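PDB 4HD1: squalene synthase HpnC from Alicyclobacillus acidocaldarius subsp. acidocaldarius, which probably acts in squalene formation for hopanoids, converting presqualene diphosphate to hydroxysqualene, as its HpnC relatives do. Local coordinates for residues A71-L76 with P105-I110; E16-L21 with T86-A91. All coordinates share one frame; numbering follows the deposited sequence.

Contact 1 (A71-L76 with P105-I110); sequences AYEEEL and PFLRLI
Ile110 pushes its CD1 methyl against the backbone of Glu73, where it lies 3.7 Å from CA, and the same methyl meets Glu73 CB and the Tyr72 ring. Helices 65-81 and 104-118 run antiparallel here, at 170°, with segment axes 10.6 Å apart, a spacing that branched aliphatic side chains can bridge. CD1 of Ile110 approaches the edge of the Tyr72 ring near its plane, 4.2 Å from CD2. A turn further along, Leu76 and Phe106 cross at about a right angle: Leu76 has CG anti to the backbone N (chi1 -174°), and its CD2 methyl comes to 3.7 Å from Phe106 CB and stays close to the root of the ring. The Phe106 ring itself leads away, toward Leu92 and Ile96 of helix 87-99. On the more exposed flank the extended chain of Glu73 crosses Leu107 at about a right angle, with Leu107 CD2 lying 3.7 Å from Glu73 CG. Glutamate suits this border because its methylenes pack on leucine while its carboxylate forms salt bridges, OE1 with Arg77 and OE2 with Arg114. The hydroxyl of Tyr72 likewise finds its partner elsewhere, in the carbonyl of Phe50. The two segments therefore meet through apolar packing, and the polar ends of Glu73 and Tyr72 are satisfied by residues outside them.

Contact 2 (E16-L21 with T86-A91); sequences EVCRRL and TPAFRA. With SO4 (sulfate ion), chain B.
Val17, Cys18 and Leu21 of helix 12-25 meet Pro87, Ala88 and Ala91 at the start of helix 87-99, the two segments crossing at -109° with axes 8.7 Å apart and the CA atoms of Cys18 and Ala88 separated by only 5.6 Å. Small residues make so close a crossing possible. The thiol of Cys18, with SG anti to the carbonyl carbon (chi1 -68°), reaches the surface between Ala88 and Ala91: SG lies 3.6 Å from Ala88 CA and 3.5 Å from Ala91 CB. Sulfur is bulky and polarisable enough to pack against such short side chains, and Tyr45 and Ala49 of helix 41-56 also touch this cysteine. Beside it, Val17 crosses Pro87 obliquely, its CG2 methyl resting 3.9 Å from Pro87 CB. Proline fits the first turn of a helix, where its nitrogen, which carries no hydrogen, costs no backbone bond. Leu21 adds a looser touch, CD1 to Ala88 CB at 4.5 Å. Arg19 points elsewhere and holds a sulfate ion, probably from the crystallisation liquor, at the edge of its guanidinium: NE donates to O2 over 2.7 Å, and NH2 to O4 in a nearly straight bond of 171°. Tyr45 OH and Ala3 N also bind the ion. Between the two segments the packing is apolar and depends on close fit; just beyond it Arg90 adds a salt bridge to Asp14 of helix 12-25, a polar link between the same two helices, while Arg19 is turned to the sulfate.

In the fold
Both contacts are partly buried, but contact 1 lies nearer the centre of the chain, its own centre about 15 Å from it against about 20 Å for contact 2. Helix 87-99 connects them: it follows helix 65-81 and precedes helix 104-118 in the chain, and its Phe89 turns away from helix 12-25 to meet Tyr72, Glu75 and Leu76. Helix 41-56 touches both sites as well. The chemistry follows the geometry. In contact 1 nearly antiparallel helices stand farther apart and are bridged by large aliphatic and aromatic side chains; in contact 2 a steep crossing brings the N-terminal helix close through alanine and cysteine. Contact 2 ties helix 12-25 to helix 87-99, and contact 1 joins that helix's two neighbours in the chain.

Contact 1 (A71-L76 with P105-I110)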
loop_
_atom_site.group_PDB
_atom_site.type_symbol
_atom_site.label_atom_id
_atom_site.label_comp_id
_atom_site.label_asym_id
_atom_site.label_seq_id
_atom_site.Cartn_x
_atom_site.Cartn_y
_atom_site.Cartn_z
ATOM N N ALA A 71 20.352 -3.050 -4.607
ATOM C CA ALA A 71 21.092 -1.857 -4.208
ATOM C C ALA A 71 20.231 -0.979 -3.306
ATOM O O ALA A 71 20.733 -0.362 -2.361
ATOM C CB ALA A 71 21.557 -1.079 -5.430
ATOM N N TYR A 72 18.933 -0.938 -3.597
ATOM C CA TYR A 72 17.988 -0.140 -2.819
ATOM C C TYR A 72 17.804 -0.755 -1.435
ATOM O O TYR A 72 17.654 -0.041 -0.440
ATOM C CB TYR A 72 16.656 -0.038 -3.557
ATOM C CG TYR A 72 15.772 1.107 -3.117
ATOM C CD1 TYR A 72 16.018 2.415 -3.543
ATOM C CD2 TYR A 72 14.668 0.878 -2.293
ATOM C CE1 TYR A 72 15.195 3.463 -3.148
ATOM C CE2 TYR A 72 13.841 1.918 -1.892
ATOM C CZ TYR A 72 14.107 3.205 -2.321
ATOM O OH TYR A 72 13.273 4.223 -1.917
ATOM N N GLU A 73 17.838 -2.083 -1.381
ATOM C CA GLU A 73 17.788 -2.817 -0.123
ATOM C C GLU A 73 19.061 -2.572 0.692
ATOM O O GLU A 73 19.003 -2.467 1.921
ATOM C CB GLU A 73 17.586 -4.308 -0.391
ATOM C CG GLU A 73 17.440 -5.164 0.855
ATOM C CD GLU A 73 17.053 -6.593 0.535
ATOM O OE1 GLU A 73 17.744 -7.513 1.021
ATOM O OE2 GLU A 73 16.065 -6.797 -0.204
ATOM N N GLU A 74 20.195 -2.472 -0.006
ATOM C CA GLU A 74 21.472 -2.108 0.608
ATOM C C GLU A 74 21.430 -0.739 1.281
ATOM O O GLU A 74 21.909 -0.585 2.410
ATOM C CB GLU A 74 22.606 -2.146 -0.424
ATOM C CG GLU A 74 23.148 -3.538 -0.700
ATOM C CD GLU A 74 23.518 -4.282 0.570
ATOM O OE1 GLU A 74 24.272 -3.725 1.398
ATOM O OE2 GLU A 74 23.049 -5.427 0.743
ATOM N N GLU A 75 20.862 0.243 0.583
ATOM C CA GLU A 75 20.676 1.593 1.119
ATOM C C GLU A 75 19.793 1.554 2.366
ATOM O O GLU A 75 20.115 2.170 3.384
ATOM C CB GLU A 75 20.083 2.522 0.049
ATOM C CG GLU A 75 21.077 2.922 -1.041
ATOM C CD GLU A 75 20.427 3.269 -2.377
ATOM O OE1 GLU A 75 19.500 4.111 -2.405
ATOM O OE2 GLU A 75 20.859 2.710 -3.414
ATOM N N LEU A 76 18.695 0.804 2.283
ATOM C CA LEU A 76 17.773 0.633 3.401
ATOM C C LEU A 76 18.478 0.067 4.633
ATOM O O LEU A 76 18.318 0.597 5.731
ATOM C CB LEU A 76 16.589 -0.252 2.989
ATOM C CG LEU A 76 15.396 -0.497 3.928
ATOM C CD1 LEU A 76 15.664 -1.650 4.887
ATOM C CD2 LEU A 76 14.949 0.758 4.676
ATOM N N PRO A 105 8.866 -4.301 7.537
ATOM C CA PRO A 105 7.938 -3.703 6.568
ATOM C C PRO A 105 8.624 -3.064 5.364
ATOM O O PRO A 105 8.100 -3.146 4.253
ATOM C CB PRO A 105 7.204 -2.642 7.388
ATOM C CG PRO A 105 7.314 -3.116 8.798
ATOM C CD PRO A 105 8.666 -3.757 8.895
ATOM N N PHE A 106 9.781 -2.439 5.582
ATOM C CA PHE A 106 10.551 -1.852 4.484
ATOM C C PHE A 106 11.025 -2.926 3.504
ATOM O O PHE A 106 10.861 -2.772 2.289
ATOM C CB PHE A 106 11.739 -1.057 5.016
ATOM C CG PHE A 106 11.348 0.178 5.769
ATOM C CD1 PHE A 106 11.024 1.348 5.092
ATOM C CD2 PHE A 106 11.308 0.175 7.158
ATOM C CE1 PHE A 106 10.660 2.492 5.788
ATOM C CE2 PHE A 106 10.952 1.315 7.858
ATOM C CZ PHE A 106 10.626 2.476 7.172
ATOM N N LEU A 107 11.592 -4.010 4.041
ATOM C CA LEU A 107 12.021 -5.160 3.234
ATOM C C LEU A 107 10.859 -5.822 2.488
ATOM O O LEU A 107 11.054 -6.385 1.421
ATOM C CB LEU A 107 12.734 -6.208 4.098
ATOM C CG LEU A 107 14.066 -5.854 4.764
ATOM C CD1 LEU A 107 14.437 -6.915 5.792
ATOM C CD2 LEU A 107 15.183 -5.687 3.744
ATOM N N ARG A 108 9.656 -5.753 3.049
ATOM C CA ARG A 108 8.485 -6.344 2.399
ATOM C C ARG A 108 7.990 -5.514 1.223
ATOM O O ARG A 108 7.553 -6.062 0.210
ATOM C CB ARG A 108 7.369 -6.609 3.403
ATOM C CG ARG A 108 7.649 -7.848 4.221
ATOM C CD ARG A 108 6.524 -8.184 5.172
ATOM N NE ARG A 108 6.701 -9.536 5.693
ATOM C CZ ARG A 108 5.935 -10.091 6.627
ATOM N NH1 ARG A 108 4.926 -9.415 7.162
ATOM N NH2 ARG A 108 6.183 -11.328 7.031
ATOM N N LEU A 109 8.078 -4.197 1.356
ATOM C CA LEU A 109 7.716 -3.295 0.269
ATOM C C LEU A 109 8.650 -3.459 -0.919
ATOM O O LEU A 109 8.217 -3.346 -2.069
ATOM C CB LEU A 109 7.722 -1.846 0.750
ATOM C CG LEU A 109 6.509 -1.497 1.602
ATOM C CD1 LEU A 109 6.791 -0.252 2.428
ATOM C CD2 LEU A 109 5.262 -1.337 0.734
ATOM N N ILE A 110 9.926 -3.717 -0.622
ATOM C CA ILE A 110 10.946 -4.012 -1.633
ATOM C C ILE A 110 10.617 -5.338 -2.316
ATOM O O ILE A 110 10.645 -5.435 -3.541
ATOM C CB ILE A 110 12.372 -4.031 -1.020
ATOM C CG1 ILE A 110 12.829 -2.598 -0.716
ATOM C CG2 ILE A 110 13.368 -4.731 -1.943
ATOM C CD1 ILE A 110 14.114 -2.501 0.077
#

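Contact 2 (E16-L21 with T86-A91)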
loop_
_atom_site.group_PDB
_atom_site.type_symbol
_atom_site.label_atom_id
_atom_site.label_comp_id
_atom_site.label_asym_id
_atom_site.label_seq_id
_atom_site.Cartn_x
_atom_site.Cartn_y
_atom_site.Cartn_z
ATOM N N GLU A 16 13.160 18.063 3.411
ATOM C CA GLU A 16 12.594 18.844 2.317
ATOM C C GLU A 16 12.588 18.060 1.002
ATOM O O GLU A 16 11.619 18.147 0.240
ATOM C CB GLU A 16 13.330 20.175 2.141
ATOM C CG GLU A 16 12.788 21.043 1.010
ATOM C CD GLU A 16 11.340 21.477 1.207
ATOM O OE1 GLU A 16 10.816 22.174 0.316
ATOM O OE2 GLU A 16 10.716 21.140 2.241
ATOM N N VAL A 17 13.663 17.310 0.745
ATOM C CA VAL A 17 13.741 16.431 -0.429
ATOM C C VAL A 17 12.608 15.402 -0.358
ATOM O O VAL A 17 11.832 15.265 -1.301
ATOM C CB VAL A 17 15.118 15.726 -0.566
ATOM C CG1 VAL A 17 15.131 14.765 -1.747
ATOM C CG2 VAL A 17 16.246 16.744 -0.731
ATOM N N CYS A 18 12.497 14.711 0.774
ATOM C CA CYS A 18 11.438 13.724 0.970
ATOM C C CYS A 18 10.059 14.322 0.741
ATOM O O CYS A 18 9.209 13.696 0.110
ATOM C CB CYS A 18 11.522 13.123 2.361
ATOM S SG CYS A 18 12.983 12.092 2.573
ATOM N N ARG A 19 9.858 15.542 1.229
ATOM C CA ARG A 19 8.593 16.252 1.056
ATOM C C ARG A 19 8.290 16.548 -0.412
ATOM O O ARG A 19 7.161 16.333 -0.869
ATOM C CB ARG A 19 8.594 17.542 1.872
ATOM C CG ARG A 19 7.285 18.306 1.846
ATOM C CD ARG A 19 7.478 19.644 2.524
ATOM N NE ARG A 19 6.221 20.352 2.723
ATOM C CZ ARG A 19 5.712 21.245 1.879
ATOM N NH1 ARG A 19 6.344 21.548 0.754
ATOM N NH2 ARG A 19 4.560 21.835 2.163
ATOM N N ARG A 20 9.297 17.042 -1.135
ATOM C CA ARG A 20 9.191 17.287 -2.582
ATOM C C ARG A 20 8.875 16.018 -3.363
ATOM O O ARG A 20 7.942 16.000 -4.168
ATOM C CB ARG A 20 10.483 17.895 -3.132
ATOM C CG ARG A 20 10.432 19.393 -3.376
ATOM C CD ARG A 20 11.412 19.817 -4.468
ATOM N NE ARG A 20 12.795 19.438 -4.168
ATOM C CZ ARG A 20 13.440 18.404 -4.710
ATOM N NH1 ARG A 20 12.846 17.620 -5.603
ATOM N NH2 ARG A 20 14.691 18.151 -4.357
ATOM N N LEU A 21 9.664 14.966 -3.127
ATOM C CA LEU A 21 9.495 13.689 -3.820
ATOM C C LEU A 21 8.100 13.143 -3.561
ATOM O O LEU A 21 7.445 12.632 -4.476
ATOM C CB LEU A 21 10.559 12.667 -3.392
ATOM C CG LEU A 21 12.052 13.002 -3.596
ATOM C CD1 LEU A 21 12.946 11.926 -2.979
ATOM C CD2 LEU A 21 12.430 13.268 -5.056
ATOM N N THR A 86 22.107 8.993 0.978
ATOM C CA THR A 86 21.177 9.808 0.187
ATOM C C THR A 86 20.545 10.853 1.107
ATOM O O THR A 86 20.480 10.639 2.320
ATOM C CB THR A 86 20.064 8.906 -0.400
ATOM O OG1 THR A 86 20.669 7.833 -1.124
ATOM C CG2 THR A 86 19.102 9.667 -1.342
ATOM N N PRO A 87 20.088 11.990 0.547
ATOM C CA PRO A 87 19.188 12.839 1.338
ATOM C C PRO A 87 17.953 12.068 1.854
ATOM O O PRO A 87 17.701 12.056 3.069
ATOM C CB PRO A 87 18.786 13.935 0.349
ATOM C CG PRO A 87 19.959 14.044 -0.567
ATOM C CD PRO A 87 20.536 12.662 -0.687
ATOM N N ALA A 88 17.219 11.413 0.950
ATOM C CA ALA A 88 16.031 10.624 1.323
ATOM C C ALA A 88 16.294 9.629 2.449
ATOM O O ALA A 88 15.526 9.559 3.407
ATOM C CB ALA A 88 15.438 9.908 0.116
ATOM N N PHE A 89 17.384 8.879 2.339
ATOM C CA PHE A 89 17.706 7.851 3.320
ATOM C C PHE A 89 18.302 8.390 4.619
ATOM O O PHE A 89 18.211 7.730 5.652
ATOM C CB PHE A 89 18.597 6.770 2.708
ATOM C CG PHE A 89 17.834 5.735 1.926
ATOM C CD1 PHE A 89 17.119 4.733 2.585
ATOM C CD2 PHE A 89 17.823 5.761 0.534
ATOM C CE1 PHE A 89 16.412 3.778 1.868
ATOM C CE2 PHE A 89 17.118 4.808 -0.189
ATOM C CZ PHE A 89 16.412 3.814 0.479
ATOM N N ARG A 90 18.913 9.571 4.574
ATOM C CA ARG A 90 19.313 10.257 5.802
ATOM C C ARG A 90 18.061 10.670 6.583
ATOM O O ARG A 90 17.989 10.474 7.797
ATOM C CB ARG A 90 20.219 11.461 5.514
ATOM C CG ARG A 90 21.708 11.153 5.604
ATOM C CD ARG A 90 22.588 12.371 5.336
ATOM N NE ARG A 90 23.057 12.386 3.953
ATOM C CZ ARG A 90 22.751 13.313 3.046
ATOM N NH1 ARG A 90 21.985 14.346 3.363
ATOM N NH2 ARG A 90 23.227 13.208 1.816
ATOM N N ALA A 91 17.070 11.216 5.883
ATOM C CA ALA A 91 15.794 11.536 6.515
ATOM C C ALA A 91 15.142 10.266 7.083
ATOM O O ALA A 91 14.725 10.247 8.247
ATOM C CB ALA A 91 14.867 12.246 5.539
HETATM S S SO4 B . 4.078 20.569 5.810
HETATM O O1 SO4 B . 4.039 21.308 7.103
HETATM O O2 SO4 B . 5.492 20.387 5.356
HETATM O O3 SO4 B . 3.496 19.204 5.937
HETATM O O4 SO4 B . 3.263 21.392 4.854
#